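PDB 3ZRP: serine-pyruvate aminotransferase (agxt) from Sulfolobus solfataricus, which probably transfers amino groups between L-serine and pyruvate, and between alanine and glyoxylate, using pyridoxal 5'-phosphate as cofactor. Local coordinates for residues 62-73 with 180-188; 127-138 with 156-167. All coordinates share one frame; numbering follows the deposited sequence.

Contact 1: residues 62-73 with 180-188; sequences GGTSAMESVTSL and VDVYLTASQ. With PLP (pyridoxal-5'-phosphate), chain C.
The phosphate-binding end of the pyridoxal-phosphate pocket of this class-V aminotransferase is built where helix 63-69 packs on strand 182-186 of the large mixed sheet. Their directions are nearly antiparallel, at 157°, and no hydrogen bond joins them; apolar side chains do the work. Leu-184 is the main one. Its CG stands between the backbone N and the carbonyl carbon (chi1 63°), which spreads both methyls under the helix: CD2 lies 3.8 Å from Met-67 CA and also touches Val-70 CG2, and CD1 meets Met-67 CG at 4.0 Å, the Met-67 and Leu-184 side chains crossing at about a right angle. Cutting the side chain back to an alanine here is likely to leave Met-67 and Val-70 without the methyls they pack on. Farther along, Leu-73 CD1 and Val-182 CG2 meet tip to tip at 3.5 Å. At the cofactor end the residues are small: the methyl of Ala-186 sits 3.5 Å from Gly-63 N, and a CB on Gly-62 would run into PLP O1P, one on Gly-63 into the ester oxygen O4P. The helix dipole probably stabilises the anion. Thr-64 N and OG1 both donate to PLP O3P, Gly-63 N donates to PLP O1P at 2.9 Å, and Gln-188 NE2 reaches that same O1P at 3.0 Å.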
loop_
_atom_site.group_PDB
_atom_site.type_symbol
_atom_site.label_atom_id
_atom_site.label_comp_id
_atom_site.label_asym_id
_atom_site.label_seq_id
_atom_site.Cartn_x
_atom_site.Cartn_y
_atom_site.Cartn_z
ATOM N N GLY A 62 4.465 -3.261 -1.340
ATOM C CA GLY A 62 4.882 -4.405 -2.143
ATOM C C GLY A 62 6.307 -4.781 -1.817
ATOM O O GLY A 62 6.827 -4.425 -0.761
ATOM N N GLY A 63 6.941 -5.496 -2.735
ATOM C CA GLY A 63 8.337 -5.883 -2.547
ATOM C C GLY A 63 9.240 -4.694 -2.244
ATOM O O GLY A 63 10.122 -4.786 -1.418
ATOM N N THR A 64 9.040 -3.551 -2.933
ATOM C CA THR A 64 9.912 -2.378 -2.660
ATOM C C THR A 64 9.769 -1.774 -1.222
ATOM O O THR A 64 10.768 -1.359 -0.612
ATOM C CB THR A 64 9.675 -1.244 -3.750
ATOM O OG1 THR A 64 9.768 -1.855 -5.040
ATOM C CG2 THR A 64 10.692 -0.153 -3.599
ATOM N N SER A 65 8.546 -1.742 -0.683
ATOM C CA SER A 65 8.337 -1.173 0.633
ATOM C C SER A 65 8.902 -2.185 1.645
ATOM O O SER A 65 9.567 -1.752 2.575
ATOM C CB SER A 65 6.885 -0.865 0.961
ATOM O OG SER A 65 6.026 -1.983 0.905
ATOM N N ALA A 66 8.760 -3.464 1.339
ATOM C CA ALA A 66 9.366 -4.497 2.220
ATOM C C ALA A 66 10.888 -4.319 2.236
ATOM O O ALA A 66 11.506 -4.277 3.296
ATOM C CB ALA A 66 8.986 -5.899 1.791
ATOM N N MET A 67 11.496 -4.192 1.069
ATOM C CA MET A 67 12.957 -3.983 1.005
ATOM C C MET A 67 13.386 -2.756 1.823
ATOM O O MET A 67 14.297 -2.844 2.651
ATOM C CB MET A 67 13.429 -3.840 -0.453
ATOM C CG MET A 67 13.325 -5.119 -1.315
ATOM S SD MET A 67 13.454 -4.730 -3.088
ATOM C CE MET A 67 15.251 -4.538 -3.303
ATOM N N GLU A 68 12.729 -1.612 1.606
ATOM C CA GLU A 68 13.089 -0.392 2.320
ATOM C C GLU A 68 12.888 -0.498 3.847
ATOM O O GLU A 68 13.677 0.065 4.634
ATOM C CB GLU A 68 12.331 0.811 1.725
ATOM C CG GLU A 68 12.695 2.155 2.377
ATOM C CD GLU A 68 12.282 3.372 1.497
ATOM O OE1 GLU A 68 11.600 3.198 0.455
ATOM O OE2 GLU A 68 12.629 4.487 1.896
ATOM N N SER A 69 11.856 -1.235 4.260
ATOM C CA SER A 69 11.596 -1.477 5.678
ATOM C C SER A 69 12.785 -2.148 6.421
ATOM O O SER A 69 12.844 -2.106 7.641
ATOM C CB SER A 69 10.292 -2.241 5.889
ATOM O OG SER A 69 10.451 -3.658 5.751
ATOM N N VAL A 70 13.710 -2.762 5.680
ATOM C CA VAL A 70 14.946 -3.341 6.263
ATOM C C VAL A 70 15.819 -2.254 6.918
ATOM O O VAL A 70 16.577 -2.526 7.847
ATOM C CB VAL A 70 15.715 -4.201 5.224
ATOM C CG1 VAL A 70 17.089 -4.619 5.755
ATOM C CG2 VAL A 70 14.870 -5.431 4.794
ATOM N N THR A 71 15.651 -0.994 6.507
ATOM C CA THR A 71 16.293 0.141 7.225
ATOM C C THR A 71 15.949 0.201 8.737
ATOM O O THR A 71 16.667 0.872 9.512
ATOM C CB THR A 71 16.002 1.495 6.545
ATOM O OG1 THR A 71 14.582 1.722 6.505
ATOM C CG2 THR A 71 16.602 1.487 5.139
ATOM N N SER A 72 14.872 -0.502 9.132
ATOM C CA SER A 72 14.434 -0.648 10.525
ATOM C C SER A 72 15.499 -1.356 11.368
ATOM O O SER A 72 15.464 -1.296 12.619
ATOM C CB SER A 72 13.134 -1.470 10.600
ATOM O OG SER A 72 12.035 -0.831 9.918
ATOM N N LEU A 73 16.417 -2.047 10.691
ATOM C CA LEU A 73 17.468 -2.834 11.368
ATOM C C LEU A 73 18.841 -2.159 11.333
ATOM O O LEU A 73 19.861 -2.761 11.734
ATOM C CB LEU A 73 17.541 -4.241 10.747
ATOM C CG LEU A 73 16.244 -5.067 10.833
ATOM C CD1 LEU A 73 16.428 -6.394 10.117
ATOM C CD2 LEU A 73 15.765 -5.300 12.284
ATOM N N VAL A 180 18.463 -17.121 7.763
ATOM C CA VAL A 180 18.260 -15.797 7.132
ATOM C C VAL A 180 17.634 -14.906 8.188
ATOM O O VAL A 180 16.810 -15.364 8.994
ATOM C CB VAL A 180 17.343 -15.888 5.885
ATOM C CG1 VAL A 180 17.054 -14.458 5.258
ATOM C CG2 VAL A 180 17.964 -16.802 4.849
ATOM N N ASP A 181 18.021 -13.633 8.201
ATOM C CA ASP A 181 17.465 -12.700 9.180
ATOM C C ASP A 181 16.215 -11.969 8.732
ATOM O O ASP A 181 15.341 -11.677 9.562
ATOM C CB ASP A 181 18.548 -11.746 9.652
ATOM C CG ASP A 181 19.661 -12.491 10.349
ATOM O OD1 ASP A 181 19.369 -13.086 11.414
ATOM O OD2 ASP A 181 20.776 -12.535 9.791
ATOM N N VAL A 182 16.160 -11.645 7.433
ATOM C CA VAL A 182 14.943 -11.136 6.779
ATOM C C VAL A 182 14.774 -11.830 5.440
ATOM O O VAL A 182 15.631 -11.747 4.577
ATOM C CB VAL A 182 14.995 -9.600 6.478
ATOM C CG1 VAL A 182 13.657 -9.146 5.844
ATOM C CG2 VAL A 182 15.296 -8.766 7.751
ATOM N N TYR A 183 13.655 -12.515 5.256
ATOM C CA TYR A 183 13.319 -13.093 3.960
ATOM C C TYR A 183 12.047 -12.347 3.571
ATOM O O TYR A 183 11.130 -12.251 4.383
ATOM C CB TYR A 183 13.083 -14.626 4.075
ATOM C CG TYR A 183 13.691 -15.393 2.925
ATOM C CD1 TYR A 183 13.243 -15.182 1.614
ATOM C CD2 TYR A 183 14.744 -16.304 3.135
ATOM C CE1 TYR A 183 13.809 -15.858 0.536
ATOM C CE2 TYR A 183 15.313 -17.008 2.064
ATOM C CZ TYR A 183 14.849 -16.763 0.758
ATOM O OH TYR A 183 15.393 -17.405 -0.329
ATOM N N LEU A 184 12.001 -11.751 2.387
ATOM C CA LEU A 184 10.851 -10.924 2.078
ATOM C C LEU A 184 10.284 -11.280 0.699
ATOM O O LEU A 184 10.985 -11.865 -0.156
ATOM C CB LEU A 184 11.195 -9.421 2.195
ATOM C CG LEU A 184 12.255 -8.889 1.224
ATOM C CD1 LEU A 184 11.631 -8.519 -0.138
ATOM C CD2 LEU A 184 13.020 -7.683 1.807
ATOM N N THR A 185 9.004 -10.971 0.519
ATOM C CA THR A 185 8.338 -11.189 -0.749
ATOM C C THR A 185 7.200 -10.154 -0.937
ATOM O O THR A 185 7.105 -9.161 -0.177
ATOM C CB THR A 185 7.895 -12.689 -0.922
ATOM O OG1 THR A 185 7.483 -12.905 -2.266
ATOM C CG2 THR A 185 6.750 -13.087 0.017
ATOM N N ALA A 186 6.385 -10.352 -1.964
ATOM C CA ALA A 186 5.225 -9.487 -2.227
ATOM C C ALA A 186 3.999 -10.359 -2.423
ATOM O O ALA A 186 4.133 -11.564 -2.624
ATOM C CB ALA A 186 5.474 -8.625 -3.488
ATOM N N SER A 187 2.805 -9.762 -2.393
ATOM C CA SER A 187 1.590 -10.552 -2.534
ATOM C C SER A 187 1.298 -11.060 -3.957
ATOM O O SER A 187 0.658 -12.096 -4.143
ATOM C CB SER A 187 0.389 -9.819 -1.925
ATOM O OG SER A 187 0.237 -8.506 -2.432
ATOM N N GLN A 188 1.779 -10.333 -4.956
ATOM C CA GLN A 188 1.288 -10.504 -6.326
ATOM C C GLN A 188 2.139 -11.362 -7.246
ATOM O O GLN A 188 1.829 -11.452 -8.451
ATOM C CB GLN A 188 1.056 -9.123 -6.998
ATOM C CG GLN A 188 2.324 -8.361 -7.512
ATOM C CD GLN A 188 3.201 -7.724 -6.397
ATOM O OE1 GLN A 188 2.871 -7.774 -5.201
ATOM N NE2 GLN A 188 4.351 -7.185 -6.795
HETATM N N1 PLP C . 12.375 -7.568 -6.255
HETATM C C2 PLP C . 12.120 -8.415 -7.309
HETATM C C2A PLP C . 13.032 -9.594 -7.529
HETATM C C3 PLP C . 11.012 -8.195 -8.158
HETATM O O3 PLP C . 10.775 -8.983 -9.070
HETATM C C4 PLP C . 10.156 -7.110 -7.936
HETATM C C4A PLP C . 8.942 -6.922 -8.853
HETATM C C5 PLP C . 10.466 -6.251 -6.860
HETATM C C6 PLP C . 11.560 -6.497 -6.005
HETATM C C5A PLP C . 9.641 -5.044 -6.523
HETATM O O4P PLP C . 8.332 -5.353 -6.037
HETATM P P PLP C . 7.129 -4.321 -6.072
HETATM O O1P PLP C . 6.023 -5.127 -5.467
HETATM O O2P PLP C . 6.965 -4.057 -7.532
HETATM O O3P PLP C . 7.625 -3.173 -5.266
#

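Contact 2: residues 127-138 with 156-167; sequences EYKLVALTHVET and YVELIVVDGVSS. With PLP (pyridoxal-5'-phosphate), chain C.
Val-131 crosses Val-157, which precedes the corner at Glu-158, at about a right angle, CG2 to CG1 at 3.6 Å. Leu-133 and Val-162 point to the same side of parallel strands 130-134 and 159-163; on the other face, in the conformers described, Leu-130 CD1 lies 3.7 Å from Val-161 CG1, while Val-161 CG2 rests on the small Ala-132. Beta-branched valines suit extended strands. Between the strands runs a ladder of backbone bonds, Val-161 N to Val-131 O almost straight at 174°. Toward the solvent, Lys-129 CD packs on one conformer of the Glu-158 carboxylate, a water bridges NZ to OE1, and NZ has its salt bridge with Asp-78. At the C-terminal ends Thr-134 and Asp-163 lie side by side, a water linking their oxygens. With CG anti to the backbone N (chi1 165°), Asp-163 brings OD2 to 2.8 Å from PLP N1, while OD1 accepts from Val-165 N in an Asx turn that fixes the carboxylate's rotation. Val-165 CG1 touches PLP C4 at 3.6 Å. Thr-138 OG1 shares a very short hydrogen bond with PLP O3 and another with Ser-166 OG in the conformer described. An aspartate facing the pyridine nitrogen from a strand end is characteristic of the fold-type I aminotransferase active site.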
loop_
_atom_site.group_PDB
_atom_site.type_symbol
_atom_site.label_atom_id
_atom_site.label_comp_id
_atom_site.label_asym_id
_atom_site.label_seq_id
_atom_site.Cartn_x
_atom_site.Cartn_y
_atom_site.Cartn_z
ATOM N N GLU A 127 34.476 -5.873 7.129
ATOM C CA GLU A 127 33.452 -6.109 8.126
ATOM C C GLU A 127 32.141 -5.480 7.655
ATOM O O GLU A 127 32.079 -4.270 7.379
ATOM C CB GLU A 127 33.878 -5.454 9.436
ATOM C CG GLU A 127 33.335 -6.147 10.653
ATOM C CD GLU A 127 34.038 -7.454 10.892
ATOM O OE1 GLU A 127 35.301 -7.463 10.918
ATOM O OE2 GLU A 127 33.320 -8.467 11.047
ATOM N N TYR A 128 31.109 -6.298 7.529
ATOM C CA TYR A 128 29.798 -5.827 7.061
ATOM C C TYR A 128 28.714 -6.128 8.087
ATOM O O TYR A 128 28.658 -7.236 8.658
ATOM C CB TYR A 128 29.448 -6.491 5.718
ATOM C CG TYR A 128 30.238 -5.947 4.574
ATOM C CD1 TYR A 128 29.890 -4.720 3.987
ATOM C CD2 TYR A 128 31.374 -6.632 4.088
ATOM C CE1 TYR A 128 30.637 -4.210 2.934
ATOM C CE2 TYR A 128 32.128 -6.125 3.041
ATOM C CZ TYR A 128 31.749 -4.924 2.468
ATOM O OH TYR A 128 32.478 -4.413 1.440
ATOM N N LYS A 129 27.849 -5.150 8.326
ATOM C CA LYS A 129 26.697 -5.346 9.211
ATOM C C LYS A 129 25.615 -6.189 8.512
ATOM O O LYS A 129 25.048 -7.114 9.100
ATOM C CB LYS A 129 26.154 -3.961 9.617
ATOM C CG LYS A 129 24.691 -3.839 10.093
ATOM C CD LYS A 129 24.499 -4.277 11.517
ATOM C CE LYS A 129 23.122 -3.865 12.047
ATOM N NZ LYS A 129 23.153 -2.532 12.759
ATOM N N LEU A 130 25.372 -5.879 7.248
ATOM C CA LEU A 130 24.263 -6.473 6.510
ATOM C C LEU A 130 24.650 -6.861 5.088
ATOM O O LEU A 130 25.284 -6.078 4.364
ATOM C CB LEU A 130 23.065 -5.505 6.486
ATOM C CG LEU A 130 21.773 -6.043 5.882
ATOM C CD1 LEU A 130 20.592 -5.632 6.752
ATOM C CD2 LEU A 130 21.594 -5.538 4.424
ATOM N N VAL A 131 24.243 -8.073 4.696
ATOM C CA VAL A 131 24.396 -8.541 3.332
ATOM C C VAL A 131 23.004 -8.744 2.707
ATOM O O VAL A 131 22.152 -9.409 3.286
ATOM C CB VAL A 131 25.218 -9.871 3.259
ATOM C CG1 VAL A 131 25.353 -10.316 1.798
ATOM C CG2 VAL A 131 26.596 -9.661 3.909
ATOM N N ALA A 132 22.805 -8.159 1.528
ATOM C CA ALA A 132 21.555 -8.265 0.785
ATOM C C ALA A 132 21.729 -9.146 -0.441
ATOM O O ALA A 132 22.606 -8.887 -1.299
ATOM C CB ALA A 132 21.036 -6.849 0.351
ATOM N N LEU A 133 20.862 -10.156 -0.544
ATOM C CA LEU A 133 20.852 -11.084 -1.680
ATOM C C LEU A 133 19.517 -10.965 -2.440
ATOM O O LEU A 133 18.512 -10.540 -1.859
ATOM C CB LEU A 133 21.019 -12.512 -1.171
ATOM C CG LEU A 133 22.182 -12.884 -0.242
ATOM C CD1 LEU A 133 22.113 -14.389 0.016
ATOM C CD2 LEU A 133 23.517 -12.529 -0.875
ATOM N N THR A 134 19.511 -11.342 -3.723
ATOM C CA THR A 134 18.266 -11.516 -4.487
ATOM C C THR A 134 18.114 -12.980 -4.831
ATOM O O THR A 134 18.974 -13.532 -5.562
ATOM C CB THR A 134 18.316 -10.722 -5.806
ATOM O OG1 THR A 134 18.768 -9.394 -5.535
ATOM C CG2 THR A 134 16.929 -10.682 -6.503
ATOM N N HIS A 135 17.021 -13.613 -4.377
ATOM C CA HIS A 135 16.846 -15.052 -4.665
ATOM C C HIS A 135 16.669 -15.306 -6.172
ATOM O O HIS A 135 17.417 -16.083 -6.786
ATOM C CB HIS A 135 15.731 -15.663 -3.841
ATOM C CG HIS A 135 15.781 -17.156 -3.771
ATOM N ND1 HIS A 135 14.947 -17.887 -2.953
ATOM C CD2 HIS A 135 16.617 -18.053 -4.364
ATOM C CE1 HIS A 135 15.246 -19.172 -3.065
ATOM N NE2 HIS A 135 16.252 -19.299 -3.919
ATOM N N VAL A 136 15.701 -14.621 -6.787
ATOM C CA VAL A 136 15.562 -14.668 -8.240
ATOM C C VAL A 136 15.566 -13.240 -8.756
ATOM O O VAL A 136 14.734 -12.451 -8.339
ATOM C CB VAL A 136 14.252 -15.382 -8.646
ATOM C CG1 VAL A 136 13.956 -15.185 -10.146
ATOM C CG2 VAL A 136 14.301 -16.873 -8.271
ATOM N N GLU A 137 16.535 -12.922 -9.613
ATOM C CA GLU A 137 16.618 -11.651 -10.306
ATOM C C GLU A 137 15.691 -11.646 -11.521
ATOM O O GLU A 137 15.992 -12.208 -12.579
ATOM C CB GLU A 137 18.073 -11.355 -10.716
ATOM C CG GLU A 137 18.274 -10.104 -11.543
ATOM C CD GLU A 137 17.669 -8.867 -10.902
ATOM O OE1 GLU A 137 18.070 -8.512 -9.763
ATOM O OE2 GLU A 137 16.804 -8.237 -11.556
ATOM N N THR A 138 14.559 -10.972 -11.357
ATOM C CA THR A 138 13.464 -10.965 -12.317
ATOM C C THR A 138 13.878 -10.411 -13.671
ATOM O O THR A 138 13.338 -10.830 -14.684
ATOM C CB THR A 138 12.296 -10.121 -11.743
ATOM O OG1 THR A 138 12.029 -10.574 -10.423
ATOM C CG2 THR A 138 11.002 -10.251 -12.609
ATOM N N TYR A 156 30.547 -14.485 9.188
ATOM C CA TYR A 156 31.281 -13.227 8.999
ATOM C C TYR A 156 30.465 -11.946 9.086
ATOM O O TYR A 156 31.040 -10.843 9.091
ATOM C CB TYR A 156 32.062 -13.263 7.677
ATOM C CG TYR A 156 33.040 -14.415 7.651
ATOM C CD1 TYR A 156 34.197 -14.393 8.448
ATOM C CD2 TYR A 156 32.784 -15.545 6.882
ATOM C CE1 TYR A 156 35.089 -15.473 8.461
ATOM C CE2 TYR A 156 33.665 -16.636 6.888
ATOM C CZ TYR A 156 34.814 -16.595 7.684
ATOM O OH TYR A 156 35.684 -17.659 7.660
ATOM N N VAL A 157 29.136 -12.080 9.114
ATOM C CA VAL A 157 28.236 -10.908 8.994
ATOM C C VAL A 157 27.130 -10.933 10.018
ATOM O O VAL A 157 26.709 -12.006 10.469
ATOM C CB VAL A 157 27.658 -10.740 7.535
ATOM C CG1 VAL A 157 28.774 -10.665 6.549
ATOM C CG2 VAL A 157 26.720 -11.869 7.175
ATOM N N GLU A 158 26.680 -9.754 10.442
ATOM C CA GLU A 158 25.665 -9.701 11.491
ATOM C C GLU A 158 24.283 -10.093 10.957
ATOM O O GLU A 158 23.553 -10.839 11.603
ATOM C CB GLU A 158 25.616 -8.313 12.129
ATOM C CG GLU A 158 26.925 -7.860 12.783
ATOM C CD GLU A 158 26.820 -6.461 13.344
ATOM O OE1 GLU A 158 25.838 -6.179 14.067
ATOM O OE2 GLU A 158 27.690 -5.628 13.035
ATOM N N LEU A 159 23.939 -9.593 9.768
ATOM C CA LEU A 159 22.571 -9.747 9.244
ATOM C C LEU A 159 22.565 -10.150 7.774
ATOM O O LEU A 159 23.344 -9.631 6.989
ATOM C CB LEU A 159 21.776 -8.438 9.415
ATOM C CG LEU A 159 21.457 -7.944 10.824
ATOM C CD1 LEU A 159 20.825 -6.519 10.785
ATOM C CD2 LEU A 159 20.526 -8.925 11.545
ATOM N N ILE A 160 21.671 -11.072 7.410
ATOM C CA ILE A 160 21.492 -11.443 5.994
ATOM C C ILE A 160 20.015 -11.294 5.603
ATOM O O ILE A 160 19.133 -11.818 6.284
ATOM C CB ILE A 160 21.995 -12.895 5.729
ATOM C CG1 ILE A 160 23.498 -13.015 6.076
ATOM C CG2 ILE A 160 21.847 -13.295 4.256
ATOM C CD1 ILE A 160 23.956 -14.471 6.133
ATOM N N VAL A 161 19.785 -10.538 4.532
ATOM C CA VAL A 161 18.449 -10.316 4.004
ATOM C C VAL A 161 18.369 -10.867 2.583
ATOM O O VAL A 161 19.329 -10.750 1.791
ATOM C CB VAL A 161 18.004 -8.812 4.091
ATOM C CG1 VAL A 161 18.250 -8.251 5.502
ATOM C CG2 VAL A 161 18.690 -7.941 3.034
ATOM N N VAL A 162 17.235 -11.482 2.261
ATOM C CA VAL A 162 17.040 -12.052 0.916
ATOM C C VAL A 162 15.754 -11.515 0.329
ATOM O O VAL A 162 14.700 -11.626 0.944
ATOM C CB VAL A 162 16.949 -13.596 0.938
ATOM C CG1 VAL A 162 16.787 -14.157 -0.478
ATOM C CG2 VAL A 162 18.194 -14.230 1.661
ATOM N N ASP A 163 15.863 -10.882 -0.840
ATOM C CA ASP A 163 14.706 -10.493 -1.614
ATOM C C ASP A 163 14.198 -11.729 -2.366
ATOM O O ASP A 163 14.808 -12.148 -3.363
ATOM C CB ASP A 163 15.124 -9.372 -2.576
ATOM C CG ASP A 163 14.103 -9.104 -3.699
ATOM O OD1 ASP A 163 12.975 -9.628 -3.725
ATOM O OD2 ASP A 163 14.473 -8.353 -4.610
ATOM N N GLY A 164 13.115 -12.325 -1.846
ATOM C CA GLY A 164 12.399 -13.426 -2.493
ATOM C C GLY A 164 11.083 -13.042 -3.151
ATOM O O GLY A 164 10.174 -13.859 -3.252
ATOM N N VAL A 165 10.993 -11.806 -3.653
ATOM C CA VAL A 165 9.788 -11.359 -4.330
ATOM C C VAL A 165 9.378 -12.302 -5.498
ATOM O O VAL A 165 8.187 -12.619 -5.639
ATOM C CB VAL A 165 9.924 -9.894 -4.815
ATOM C CG1 VAL A 165 8.710 -9.458 -5.643
ATOM C CG2 VAL A 165 10.051 -8.936 -3.613
ATOM N N SER A 166 10.352 -12.757 -6.305
ATOM C CA SER A 166 10.081 -13.703 -7.392
ATOM C C SER A 166 10.525 -15.148 -7.098
ATOM O O SER A 166 10.720 -15.963 -8.020
ATOM C CB SER A 166 10.726 -13.219 -8.681
ATOM O OG SER A 166 10.051 -12.074 -9.132
ATOM N N SER A 167 10.670 -15.482 -5.826
ATOM C CA SER A 167 11.005 -16.869 -5.484
ATOM C C SER A 167 10.055 -17.577 -4.482
ATOM O O SER A 167 9.759 -18.788 -4.633
ATOM C CB SER A 167 12.455 -16.962 -4.981
ATOM O OG SER A 167 12.518 -16.424 -3.674
HETATM N N1 PLP C . 12.375 -7.568 -6.255
HETATM C C2 PLP C . 12.120 -8.415 -7.309
HETATM C C2A PLP C . 13.032 -9.594 -7.529
HETATM C C3 PLP C . 11.012 -8.195 -8.158
HETATM O O3 PLP C . 10.775 -8.983 -9.070
HETATM C C4 PLP C . 10.156 -7.110 -7.936
HETATM C C4A PLP C . 8.942 -6.922 -8.853
HETATM C C5 PLP C . 10.466 -6.251 -6.860
HETATM C C6 PLP C . 11.560 -6.497 -6.005
HETATM C C5A PLP C . 9.641 -5.044 -6.523
HETATM O O4P PLP C . 8.332 -5.353 -6.037
HETATM P P PLP C . 7.129 -4.321 -6.072
HETATM O O1P PLP C . 6.023 -5.127 -5.467
HETATM O O2P PLP C . 6.965 -4.057 -7.532
HETATM O O3P PLP C . 7.625 -3.173 -5.266
HETATM O O HOH W 1 33.597 -10.807 10.266
HETATM O O HOH W 2 31.864 -9.345 7.327
HETATM O O HOH W 3 24.748 -3.840 14.970
HETATM O O HOH W 4 16.927 -7.595 -4.857
HETATM O O HOH W 5 13.491 -12.763 -5.850
#

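Both contacts are largely buried and belong to the same mixed sheet, in which strands 182-186 and 157-163 are neighbours; their centres lie 10 Å apart. Probable backbone hydrogen bonds join them, with Val-162 N 2.8 Å from Val-182 O and Gly-164 N 2.8 Å from Leu-184 O. Contact 1 lays a helix on the sheet, has no direct hydrogen bond between its segments and meets mainly through apolar side chains, whereas contact 2 lies within the sheet and rests chiefly on main-chain hydrogen bonding. Only contact 2 runs out to exposed residues, Glu-127 and Glu-158, where waters bridge the two segments. Each ends at PLP: contact 1 grips the phosphate, contact 2 the pyridine ring and its O3.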